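Local coordinates for HRDC domain-containing protein (PDB 3CYM) that is of unproven function but probably binds nucleic acid and trims it as a ribonuclease D-like 3'-5' exonuclease, at residues Glu15-Val20 against Asp164-Ala169; His38-Ala43 against Val95-Asp100; Asp44-Ser49 against Asp57-Phe62; Ala82-Phe87 against Asp109-Glu114. All blocks are in the same frame, centred on the assembly; numbering follows the deposited sequence. Where two conformers were deposited one is given.

Interaction 1 of 4, residues Glu15-Val20 against Asp164-Ala169; sequences EGVPNV and DWRNYA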
# COMPACT_ATOMS: atom_id res chain seq x y z
N GLU A 15 -19.51 -19.71 9.65
CA GLU A 15 -20.59 -19.94 8.70
C GLU A 15 -20.16 -20.81 7.52
O GLU A 15 -20.97 -21.14 6.66
CB GLU A 15 -21.15 -18.60 8.21
CG GLU A 15 -22.47 -18.16 8.83
CD GLU A 15 -22.47 -18.13 10.36
OE1 GLU A 15 -23.47 -18.57 10.95
OE2 GLU A 15 -21.47 -17.66 10.96
N GLY A 16 -18.88 -21.17 7.50
CA GLY A 16 -18.33 -21.99 6.43
C GLY A 16 -17.68 -21.14 5.36
O GLY A 16 -17.75 -19.91 5.39
N VAL A 17 -17.05 -21.82 4.40
CA VAL A 17 -16.41 -21.16 3.26
C VAL A 17 -17.48 -20.72 2.26
O VAL A 17 -18.23 -21.55 1.74
CB VAL A 17 -15.39 -22.10 2.58
CG1 VAL A 17 -14.51 -21.33 1.62
CG2 VAL A 17 -14.52 -22.78 3.62
N PRO A 18 -17.58 -19.40 2.01
CA PRO A 18 -18.57 -18.84 1.09
C PRO A 18 -18.26 -19.13 -0.38
O PRO A 18 -17.10 -19.36 -0.73
CB PRO A 18 -18.50 -17.33 1.35
CG PRO A 18 -17.62 -17.16 2.53
CD PRO A 18 -16.76 -18.35 2.63
N ASN A 19 -19.29 -19.11 -1.21
CA ASN A 19 -19.13 -19.11 -2.66
C ASN A 19 -18.89 -17.69 -3.10
O ASN A 19 -19.31 -16.74 -2.44
CB ASN A 19 -20.39 -19.64 -3.35
CG ASN A 19 -20.76 -21.04 -2.93
OD1 ASN A 19 -19.95 -21.77 -2.35
ND2 ASN A 19 -21.99 -21.44 -3.24
N VAL A 20 -18.20 -17.53 -4.22
CA VAL A 20 -17.96 -16.21 -4.78
C VAL A 20 -19.25 -15.64 -5.39
O VAL A 20 -20.05 -16.37 -5.99
CB VAL A 20 -16.75 -16.23 -5.77
CG1 VAL A 20 -16.97 -17.21 -6.90
CG2 VAL A 20 -16.41 -14.83 -6.30
N ASP A 164 -9.56 -23.10 -0.89
CA ASP A 164 -8.60 -22.64 0.13
C ASP A 164 -8.41 -21.13 0.12
O ASP A 164 -8.33 -20.50 1.19
CB ASP A 164 -7.24 -23.30 -0.08
CG ASP A 164 -7.24 -24.78 0.26
OD1 ASP A 164 -7.73 -25.15 1.35
OD2 ASP A 164 -6.73 -25.57 -0.57
N TRP A 165 -8.36 -20.55 -1.09
CA TRP A 165 -8.19 -19.11 -1.30
C TRP A 165 -9.43 -18.35 -0.85
O TRP A 165 -9.32 -17.29 -0.22
CB TRP A 165 -7.94 -18.81 -2.78
CG TRP A 165 -6.63 -19.30 -3.35
CD1 TRP A 165 -5.82 -20.27 -2.84
CD2 TRP A 165 -6.02 -18.86 -4.57
NE1 TRP A 165 -4.73 -20.45 -3.66
CE2 TRP A 165 -4.83 -19.60 -4.73
CE3 TRP A 165 -6.36 -17.90 -5.53
CZ2 TRP A 165 -3.97 -19.41 -5.82
CZ3 TRP A 165 -5.52 -17.71 -6.61
CH2 TRP A 165 -4.33 -18.47 -6.75
N ARG A 166 -10.60 -18.88 -1.21
CA ARG A 166 -11.88 -18.32 -0.78
C ARG A 166 -11.96 -18.33 0.74
O ARG A 166 -12.47 -17.39 1.34
CB ARG A 166 -13.06 -19.10 -1.37
CG ARG A 166 -13.38 -18.75 -2.82
CD ARG A 166 -14.73 -19.31 -3.26
NE ARG A 166 -14.66 -20.73 -3.62
CZ ARG A 166 -15.13 -21.73 -2.88
NH1 ARG A 166 -15.70 -21.49 -1.71
NH2 ARG A 166 -15.01 -22.98 -3.30
N ASN A 167 -11.45 -19.40 1.35
CA ASN A 167 -11.37 -19.54 2.81
C ASN A 167 -10.46 -18.49 3.46
O ASN A 167 -10.83 -17.88 4.47
CB ASN A 167 -10.92 -20.96 3.17
CG ASN A 167 -10.94 -21.22 4.65
OD1 ASN A 167 -11.91 -20.91 5.33
ND2 ASN A 167 -9.87 -21.80 5.16
N TYR A 168 -9.28 -18.28 2.86
CA TYR A 168 -8.36 -17.22 3.28
C TYR A 168 -9.02 -15.85 3.22
O TYR A 168 -8.90 -15.06 4.16
CB TYR A 168 -7.08 -17.23 2.41
CG TYR A 168 -6.15 -16.04 2.63
CD1 TYR A 168 -5.10 -16.11 3.56
CD2 TYR A 168 -6.31 -14.85 1.91
CE1 TYR A 168 -4.24 -15.01 3.77
CE2 TYR A 168 -5.47 -13.76 2.11
CZ TYR A 168 -4.43 -13.85 3.03
OH TYR A 168 -3.60 -12.76 3.23
N ALA A 169 -9.69 -15.56 2.11
CA ALA A 169 -10.31 -14.26 1.88
C ALA A 169 -11.48 -14.01 2.83
O ALA A 169 -11.68 -12.89 3.30
CB ALA A 169 -10.75 -14.14 0.44
O HOH W 1 -18.02 -22.60 -0.76
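Val17 and Arg166 meet with their side chains crossing at about a right angle, where the loop ahead of edge strand 20-21 of the exonuclease fold runs over helix 163-174. Both methyls of Val17 touch the helix. CG1, anti to the backbone N (chi1 -167°), lies 3.5 Å from Arg166 NH1 and also touches the backbone N of Asn167. CG2 reaches Asn167 OD1 at 3.6 Å, the Asn167 side chain again running crosswise to the valine. That amide is held from its other end, since ND2 bonds to Ala11 O further back in the same loop, while OD1 is covered by the valine and has no polar partner in the model.

The arginine chain bends at chi3 (-80°), and its NH1 donates to Pro18 O over 2.7 Å. The bond is not straight, 140° at the hydrogen, and the nitrogen stands above the carbonyl plane. Arg166 CD lies 4.0 Å from Val20 N, at the start of strand 20-21. One water donates to Val17 O at 2.7 Å and to Asn19 OD1 at 2.6 Å, and accepts a weak bond from Arg166 NH1.

Interaction 2 of 4, residues His38-Ala43 against Val95-Asp100; sequences HGSLAA and VWILHD
Two neighbouring parallel strands of the mixed sheet in the RNase H-like exonuclease fold, 40-43 and 95-98, pair here, with Leu41 opposite Trp96 and Ala42 opposite Ile97. Three backbone hydrogen bonds join them: Leu41 N to Val95 O, Ile97 N to Leu41 O at 2.8 Å, and Ala43 N to Ile97 O. Leu41 thus uses both its N and its O on the partner strand, as a parallel pair requires, and Trp96 CA adds a CA-H...O contact to Leu41 O.

On one face of the sheet Leu41 and Trp96 lie side by side and point the same way. Chi1 of Leu41 (-175°) sends CG, anti to the backbone N, out alongside the Trp96 side chain. The Leu41 CD2 methyl sits over the indole, 3.8 Å from the centroid of the six-membered ring and 16° off its normal, a CH-pi contact. Ala43 CB approaches the same ring obliquely, 3.9 Å from Trp96 CE3, and also meets Leu98 CD1. Phe108 of helix 101-111 packs edge-to-face with the indole. An alanine in place of Trp96 would probably leave Leu41 CD2 without the ring beneath it and open a gap between the sheet and helix 101-111.

The other face carries Ile97, whose CD1 lies 3.6 Å from Ser40 CB, and helix 176-190 packs there against Ala42 and Ile97. Glu180 of that helix hydrogen-bonds Ser40 OG. Beyond the last backbone bond a water bridges the diverging strands, donating to Ala43 O at 2.6 Å and accepting from His99 N at 3.1 Å.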
# COMPACT_ATOMS: atom_id res chain seq x y z
N HIS A 38 -27.28 -5.11 10.71
CA HIS A 38 -26.96 -4.06 11.69
C HIS A 38 -25.47 -4.03 12.04
O HIS A 38 -24.73 -4.99 11.78
CB HIS A 38 -27.77 -4.24 12.97
CG HIS A 38 -29.25 -4.07 12.79
ND1 HIS A 38 -29.92 -2.94 13.19
CD2 HIS A 38 -30.18 -4.89 12.25
CE1 HIS A 38 -31.21 -3.07 12.90
NE2 HIS A 38 -31.39 -4.24 12.33
N GLY A 39 -25.04 -2.92 12.63
CA GLY A 39 -23.65 -2.76 13.03
C GLY A 39 -22.68 -2.55 11.88
O GLY A 39 -23.09 -2.29 10.74
N SER A 40 -21.40 -2.72 12.18
CA SER A 40 -20.31 -2.34 11.28
C SER A 40 -20.07 -3.31 10.12
O SER A 40 -20.40 -4.49 10.19
CB SER A 40 -19.01 -2.20 12.07
OG SER A 40 -19.13 -1.25 13.10
N LEU A 41 -19.47 -2.78 9.06
CA LEU A 41 -19.10 -3.55 7.88
C LEU A 41 -17.63 -3.93 7.94
O LEU A 41 -16.75 -3.08 7.79
CB LEU A 41 -19.39 -2.75 6.61
CG LEU A 41 -19.17 -3.46 5.26
CD1 LEU A 41 -20.28 -4.48 4.96
CD2 LEU A 41 -19.07 -2.47 4.14
N ALA A 42 -17.36 -5.21 8.18
CA ALA A 42 -16.01 -5.76 8.03
C ALA A 42 -15.66 -5.78 6.54
O ALA A 42 -16.44 -6.30 5.75
CB ALA A 42 -15.96 -7.17 8.60
N ALA A 43 -14.52 -5.19 6.17
CA ALA A 43 -14.13 -5.09 4.76
C ALA A 43 -12.68 -5.49 4.49
O ALA A 43 -11.83 -5.41 5.37
CB ALA A 43 -14.38 -3.69 4.23
N VAL A 95 -19.99 1.93 9.74
CA VAL A 95 -18.56 1.96 9.97
C VAL A 95 -17.90 0.84 9.18
O VAL A 95 -18.27 -0.32 9.31
CB VAL A 95 -18.23 1.85 11.49
CG1 VAL A 95 -16.72 1.77 11.73
CG2 VAL A 95 -18.82 3.02 12.26
N TRP A 96 -16.93 1.18 8.35
CA TRP A 96 -16.14 0.18 7.67
C TRP A 96 -14.95 -0.17 8.56
O TRP A 96 -14.25 0.71 9.05
CB TRP A 96 -15.66 0.71 6.33
CG TRP A 96 -16.74 0.90 5.30
CD1 TRP A 96 -17.94 1.52 5.47
CD2 TRP A 96 -16.70 0.48 3.93
NE1 TRP A 96 -18.66 1.51 4.30
CE2 TRP A 96 -17.92 0.88 3.33
CE3 TRP A 96 -15.76 -0.18 3.14
CZ2 TRP A 96 -18.22 0.63 1.99
CZ3 TRP A 96 -16.05 -0.43 1.80
CH2 TRP A 96 -17.27 -0.02 1.24
N ILE A 97 -14.75 -1.47 8.81
CA ILE A 97 -13.57 -1.94 9.51
C ILE A 97 -12.56 -2.48 8.50
O ILE A 97 -12.86 -3.41 7.73
CB ILE A 97 -13.88 -3.04 10.55
CG1 ILE A 97 -15.07 -2.66 11.42
CG2 ILE A 97 -12.68 -3.28 11.45
CD1 ILE A 97 -15.78 -3.86 11.93
N LEU A 98 -11.39 -1.86 8.50
CA LEU A 98 -10.31 -2.22 7.60
C LEU A 98 -9.03 -2.33 8.43
O LEU A 98 -8.87 -1.62 9.42
CB LEU A 98 -10.13 -1.15 6.52
CG LEU A 98 -10.98 -1.17 5.24
CD1 LEU A 98 -12.39 -0.66 5.46
CD2 LEU A 98 -10.33 -0.34 4.15
N HIS A 99 -8.16 -3.26 8.05
CA HIS A 99 -6.84 -3.37 8.67
C HIS A 99 -5.86 -2.75 7.70
O HIS A 99 -5.67 -3.28 6.60
CB HIS A 99 -6.48 -4.85 8.93
CG HIS A 99 -5.27 -5.02 9.79
ND1 HIS A 99 -5.33 -5.00 11.17
CD2 HIS A 99 -3.97 -5.21 9.48
CE1 HIS A 99 -4.12 -5.17 11.67
NE2 HIS A 99 -3.27 -5.30 10.66
N ASP A 100 -5.27 -1.62 8.10
CA ASP A 100 -4.41 -0.78 7.24
C ASP A 100 -5.23 -0.27 6.05
O ASP A 100 -5.10 -0.76 4.92
CB ASP A 100 -3.13 -1.53 6.81
CG ASP A 100 -2.15 -0.65 6.03
OD1 ASP A 100 -2.28 0.60 6.03
OD2 ASP A 100 -1.24 -1.22 5.40
O HOH W 2 -9.34 -5.29 6.10

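Interaction 3 of 4, residues Asp44-Ser49 against Asp57-Phe62; sequences DAERAS and DWLVQF. With NA (sodium ion), chain B; NA (sodium ion), chain C.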
# COMPACT_ATOMS: atom_id res chain seq x y z
N ASP A 44 -12.42 -5.94 3.26
CA ASP A 44 -11.06 -6.22 2.77
C ASP A 44 -11.06 -6.35 1.24
O ASP A 44 -12.12 -6.36 0.62
CB ASP A 44 -10.51 -7.51 3.40
CG ASP A 44 -9.01 -7.51 3.48
OD1 ASP A 44 -8.38 -6.49 3.16
OD2 ASP A 44 -8.42 -8.55 3.87
N ALA A 45 -9.87 -6.45 0.65
CA ALA A 45 -9.73 -6.64 -0.79
C ALA A 45 -8.47 -7.40 -1.12
O ALA A 45 -7.45 -7.26 -0.44
CB ALA A 45 -9.74 -5.31 -1.51
N GLU A 46 -8.53 -8.19 -2.18
CA GLU A 46 -7.35 -8.89 -2.68
C GLU A 46 -6.93 -8.35 -4.04
O GLU A 46 -7.77 -7.99 -4.86
CB GLU A 46 -7.60 -10.39 -2.77
CG GLU A 46 -8.01 -11.07 -1.45
CD GLU A 46 -7.08 -10.77 -0.28
OE1 GLU A 46 -5.85 -10.86 -0.44
OE2 GLU A 46 -7.57 -10.44 0.82
N ARG A 47 -5.62 -8.30 -4.26
CA ARG A 47 -5.08 -7.88 -5.54
C ARG A 47 -3.98 -8.81 -6.04
O ARG A 47 -3.32 -9.49 -5.26
CB ARG A 47 -4.63 -6.42 -5.51
CG ARG A 47 -3.64 -6.08 -4.42
CD ARG A 47 -3.65 -4.58 -4.15
NE ARG A 47 -4.94 -4.16 -3.60
CZ ARG A 47 -5.22 -4.08 -2.30
NH1 ARG A 47 -6.42 -3.70 -1.91
NH2 ARG A 47 -4.30 -4.38 -1.38
N ALA A 48 -3.80 -8.85 -7.35
CA ALA A 48 -2.86 -9.77 -7.96
C ALA A 48 -1.51 -9.09 -8.18
O ALA A 48 -0.98 -9.11 -9.30
CB ALA A 48 -3.43 -10.31 -9.25
N SER A 49 -0.97 -8.49 -7.12
CA SER A 49 0.32 -7.79 -7.14
C SER A 49 1.45 -8.75 -7.46
O SER A 49 1.45 -9.89 -6.97
CB SER A 49 0.59 -7.11 -5.80
OG SER A 49 0.71 -8.07 -4.76
N ASP A 57 -8.40 -4.45 -7.71
CA ASP A 57 -8.92 -5.51 -6.87
C ASP A 57 -9.47 -6.64 -7.74
O ASP A 57 -10.27 -6.42 -8.64
CB ASP A 57 -10.00 -4.97 -5.92
CG ASP A 57 -9.46 -3.95 -4.92
OD1 ASP A 57 -8.23 -3.92 -4.66
OD2 ASP A 57 -10.28 -3.19 -4.36
N TRP A 58 -9.00 -7.86 -7.46
CA TRP A 58 -9.52 -9.05 -8.10
C TRP A 58 -10.48 -9.81 -7.19
O TRP A 58 -11.06 -10.83 -7.57
CB TRP A 58 -8.36 -9.92 -8.57
CG TRP A 58 -7.77 -9.37 -9.83
CD1 TRP A 58 -6.75 -8.46 -9.93
CD2 TRP A 58 -8.20 -9.64 -11.16
NE1 TRP A 58 -6.51 -8.17 -11.25
CE2 TRP A 58 -7.37 -8.88 -12.03
CE3 TRP A 58 -9.18 -10.47 -11.72
CZ2 TRP A 58 -7.50 -8.92 -13.41
CZ3 TRP A 58 -9.31 -10.51 -13.09
CH2 TRP A 58 -8.48 -9.74 -13.93
N LEU A 59 -10.63 -9.30 -5.97
CA LEU A 59 -11.62 -9.79 -5.02
C LEU A 59 -11.89 -8.71 -3.98
O LEU A 59 -11.03 -7.90 -3.66
CB LEU A 59 -11.16 -11.09 -4.34
CG LEU A 59 -12.19 -11.85 -3.47
CD1 LEU A 59 -13.42 -12.31 -4.24
CD2 LEU A 59 -11.53 -13.03 -2.81
N VAL A 60 -13.11 -8.72 -3.46
CA VAL A 60 -13.56 -7.76 -2.48
C VAL A 60 -14.38 -8.55 -1.44
O VAL A 60 -15.25 -9.35 -1.80
CB VAL A 60 -14.33 -6.62 -3.20
CG1 VAL A 60 -15.49 -6.17 -2.43
CG2 VAL A 60 -13.39 -5.44 -3.51
N GLN A 61 -14.06 -8.37 -0.16
CA GLN A 61 -14.62 -9.21 0.91
C GLN A 61 -15.36 -8.37 1.93
O GLN A 61 -14.82 -7.38 2.42
CB GLN A 61 -13.53 -10.01 1.64
CG GLN A 61 -12.62 -10.85 0.76
CD GLN A 61 -11.21 -10.32 0.71
OE1 GLN A 61 -10.82 -9.66 -0.24
NE2 GLN A 61 -10.43 -10.60 1.75
N PHE A 62 -16.58 -8.79 2.25
CA PHE A 62 -17.41 -8.10 3.24
C PHE A 62 -18.04 -9.04 4.24
O PHE A 62 -18.27 -10.21 3.94
CB PHE A 62 -18.49 -7.27 2.55
CG PHE A 62 -17.95 -6.16 1.72
CD1 PHE A 62 -17.22 -5.13 2.30
CD2 PHE A 62 -18.13 -6.17 0.34
CE1 PHE A 62 -16.69 -4.10 1.53
CE2 PHE A 62 -17.61 -5.14 -0.43
CZ PHE A 62 -16.88 -4.11 0.16
NA NA B . -6.17 -9.59 2.92
NA NA C . -5.76 -5.68 2.82
O HOH W 3 -5.63 -7.94 1.33
O HOH W 4 -4.16 -10.69 1.97
O HOH W 5 -9.11 -2.01 -2.59
O HOH W 6 -5.55 -7.70 4.19
O HOH W 7 -7.27 -4.67 4.67
O HOH W 8 -4.59 -3.82 3.82
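Gln61 NE2 donates to Glu46 OE2 at 3.0 Å, meeting the anti lone pair of this carboxylate oxygen. Glu46 OE2 is also a ligand of one sodium ion, 2.7 Å away. The two side chains cross at about a right angle, and the glutamate chain is bent at chi2 (-52°). Asp44 bridges both sodium ions: OD2 holds the ion shared with Glu46, at 2.7 Å, and OD1 the second, at 2.8 Å. Two waters lie between the ions, and one of them donates to Ala45 O. Asp172 binds the first ion from helix 163-174, completing an acidic site consistent with the two-metal centre of DEDD exonucleases. In the second shell, Gln61 NE2 is also bonded to Ala169 O of that helix, which fixes the amide beside the metal ligands.

Strands 44-47 and 59-62 form an antiparallel hairpin, in which Asp44 and Gln61 are a hydrogen-bonded pair and Ala45 and Val60 a non-hydrogen-bonded one. Trp58 and Leu59 both face Glu46 in a classic beta bulge; Trp58 N donates to Glu46 O at 2.9 Å, whereas the bond from Leu59 N is weak. Farther out, Arg47 NH1 makes a long salt bridge of 3.3 Å to Asp57 OD1, and its stronger partner is Asp104 of helix 101-111.

Interaction 4 of 4, residues Ala82-Phe87 against Asp109-Glu114; sequences ADWNDF and DELGME
Trp84 and Gly112 bring the backbones closest, their CA atoms 6.1 Å apart, where the first turn of helix 84-91 meets the chain leaving helix 101-111. The side chain of Trp84 carries the contact. Trp84 CB lies 3.5 Å from Leu111 O, and one face of the indole receives two groups, both offset toward the rim: Leu111 CB, and the Met113 CE methyl, 4.3 Å from the centroid of the six-membered ring in a CH-pi contact. Leu111 CD2 comes within 3.8 Å of Trp84 NE1.

Both helix ends have recognisable caps. Asp83 is the N-cap of helix 84-91, its OD2 accepting from Asn85 N at 3.3 Å from above the carboxylate plane. Gly112 closes helix 101-111 with a Schellman motif; at its positive phi of 101° a side chain would press on the carbonyl O of Leu111.

Past this glycine, the Met113 side chain lies against both aromatic rings. The bend at chi3 (-91°) sets CE over the Trp84 face. SD makes oblique Met-aromatic contacts, 4.6 Å from the centroid of the Trp84 six-membered ring and 4.7 Å from that of Phe87. An alanine in place of Trp84 would probably leave the Met113 methyl and Leu111 CB without their shared ring face and open a gap between the two helix ends. Phe27 of helix 24-35 meets the indole edge-to-face. On strand 57-65, Val60 touches Trp84 and Phe62 touches Met113. Phe87 presents CD2 to Met113 CG at 4.1 Å, and its CG lies in the plane of the Trp84 ring, at the edge.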
# COMPACT_ATOMS: atom_id res chain seq x y z
N ALA A 82 -23.33 -4.85 -12.61
CA ALA A 82 -23.67 -4.52 -11.23
C ALA A 82 -23.39 -3.04 -10.99
O ALA A 82 -22.43 -2.48 -11.50
CB ALA A 82 -22.90 -5.39 -10.25
N ASP A 83 -24.28 -2.42 -10.22
CA ASP A 83 -24.16 -1.02 -9.84
C ASP A 83 -23.64 -1.01 -8.40
O ASP A 83 -24.31 -1.49 -7.49
CB ASP A 83 -25.56 -0.38 -9.95
CG ASP A 83 -25.55 1.13 -9.80
OD1 ASP A 83 -26.65 1.72 -9.86
OD2 ASP A 83 -24.47 1.74 -9.63
N TRP A 84 -22.45 -0.46 -8.20
CA TRP A 84 -21.85 -0.39 -6.86
C TRP A 84 -22.54 0.64 -5.96
O TRP A 84 -22.28 0.68 -4.76
CB TRP A 84 -20.33 -0.18 -6.92
CG TRP A 84 -19.55 -1.46 -7.13
CD1 TRP A 84 -18.92 -1.87 -8.27
CD2 TRP A 84 -19.35 -2.51 -6.16
NE1 TRP A 84 -18.34 -3.10 -8.08
CE2 TRP A 84 -18.58 -3.52 -6.80
CE3 TRP A 84 -19.74 -2.69 -4.83
CZ2 TRP A 84 -18.19 -4.69 -6.13
CZ3 TRP A 84 -19.35 -3.86 -4.17
CH2 TRP A 84 -18.59 -4.85 -4.83
N ASN A 85 -23.41 1.45 -6.57
CA ASN A 85 -24.20 2.43 -5.83
C ASN A 85 -25.32 1.76 -5.03
O ASN A 85 -25.80 2.30 -4.04
CB ASN A 85 -24.76 3.51 -6.76
CG ASN A 85 -23.73 4.59 -7.12
OD1 ASN A 85 -24.03 5.78 -7.09
ND2 ASN A 85 -22.52 4.17 -7.49
N ASP A 86 -25.72 0.56 -5.47
CA ASP A 86 -26.68 -0.26 -4.73
C ASP A 86 -26.06 -0.67 -3.40
O ASP A 86 -26.74 -0.68 -2.37
CB ASP A 86 -27.04 -1.53 -5.50
CG ASP A 86 -27.71 -1.25 -6.83
OD1 ASP A 86 -28.20 -0.12 -7.04
OD2 ASP A 86 -27.73 -2.18 -7.67
N PHE A 87 -24.77 -0.99 -3.44
CA PHE A 87 -23.98 -1.34 -2.27
C PHE A 87 -23.93 -0.21 -1.24
O PHE A 87 -24.14 -0.46 -0.06
CB PHE A 87 -22.56 -1.73 -2.70
CG PHE A 87 -21.74 -2.29 -1.59
CD1 PHE A 87 -21.73 -3.65 -1.35
CD2 PHE A 87 -20.98 -1.46 -0.77
CE1 PHE A 87 -20.98 -4.17 -0.32
CE2 PHE A 87 -20.24 -1.98 0.27
CZ PHE A 87 -20.25 -3.33 0.50
N ASP A 109 -12.68 3.22 -3.55
CA ASP A 109 -13.02 4.49 -4.20
C ASP A 109 -13.13 4.34 -5.72
O ASP A 109 -14.06 4.85 -6.34
CB ASP A 109 -11.98 5.56 -3.85
CG ASP A 109 -12.23 6.87 -4.56
OD1 ASP A 109 -11.43 7.22 -5.46
OD2 ASP A 109 -13.22 7.54 -4.22
N GLU A 110 -12.18 3.61 -6.31
CA GLU A 110 -12.18 3.38 -7.75
C GLU A 110 -13.33 2.52 -8.27
O GLU A 110 -13.70 2.65 -9.43
CB GLU A 110 -10.82 2.87 -8.23
CG GLU A 110 -9.79 3.98 -8.34
CD GLU A 110 -8.84 3.79 -9.51
OE1 GLU A 110 -8.35 4.82 -10.04
OE2 GLU A 110 -8.59 2.63 -9.90
N LEU A 111 -13.89 1.68 -7.42
CA LEU A 111 -15.10 0.93 -7.80
C LEU A 111 -16.37 1.76 -7.62
O LEU A 111 -17.44 1.40 -8.13
CB LEU A 111 -15.17 -0.42 -7.06
CG LEU A 111 -14.18 -1.48 -7.56
CD1 LEU A 111 -13.84 -2.51 -6.49
CD2 LEU A 111 -14.68 -2.18 -8.82
N GLY A 112 -16.26 2.87 -6.90
CA GLY A 112 -17.38 3.78 -6.69
C GLY A 112 -18.03 3.62 -5.32
O GLY A 112 -19.11 4.15 -5.08
N MET A 113 -17.36 2.89 -4.43
CA MET A 113 -17.83 2.75 -3.06
C MET A 113 -17.55 4.03 -2.27
O MET A 113 -16.60 4.76 -2.57
CB MET A 113 -17.19 1.53 -2.38
CG MET A 113 -17.82 0.20 -2.76
SD MET A 113 -16.86 -1.22 -2.20
CE MET A 113 -15.82 -1.48 -3.60
N GLU A 114 -18.38 4.31 -1.28
CA GLU A 114 -18.25 5.52 -0.49
C GLU A 114 -18.36 5.26 1.02
O GLU A 114 -19.40 5.54 1.61
CB GLU A 114 -19.29 6.56 -0.94
CG GLU A 114 -18.82 8.01 -0.82
CD GLU A 114 -19.18 8.66 0.51
OE1 GLU A 114 -18.27 9.22 1.17
OE2 GLU A 114 -20.37 8.64 0.90

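In the fold
From the N terminus, the loop 15-20 opens interaction 1, which closes only at helix 163-174 and encloses the other three. Strand 40-47 serves twice: its first half pairs with strand 95-98 in interaction 2, its second half with strand 57-65 in interaction 3, a hairpin nested inside interaction 2. Interaction 4 opens at 82-87, before interaction 2 has closed, and ends at 109-114 after it, so these two cross. Phe62 links three of them, touching Ala43 and Trp96 of interaction 2 and Phe87 and Met113 of interaction 4. On the metal-bearing face, Ala169 and Tyr168 join interaction 1 to interaction 3, tying helix 163-174 to the sheet.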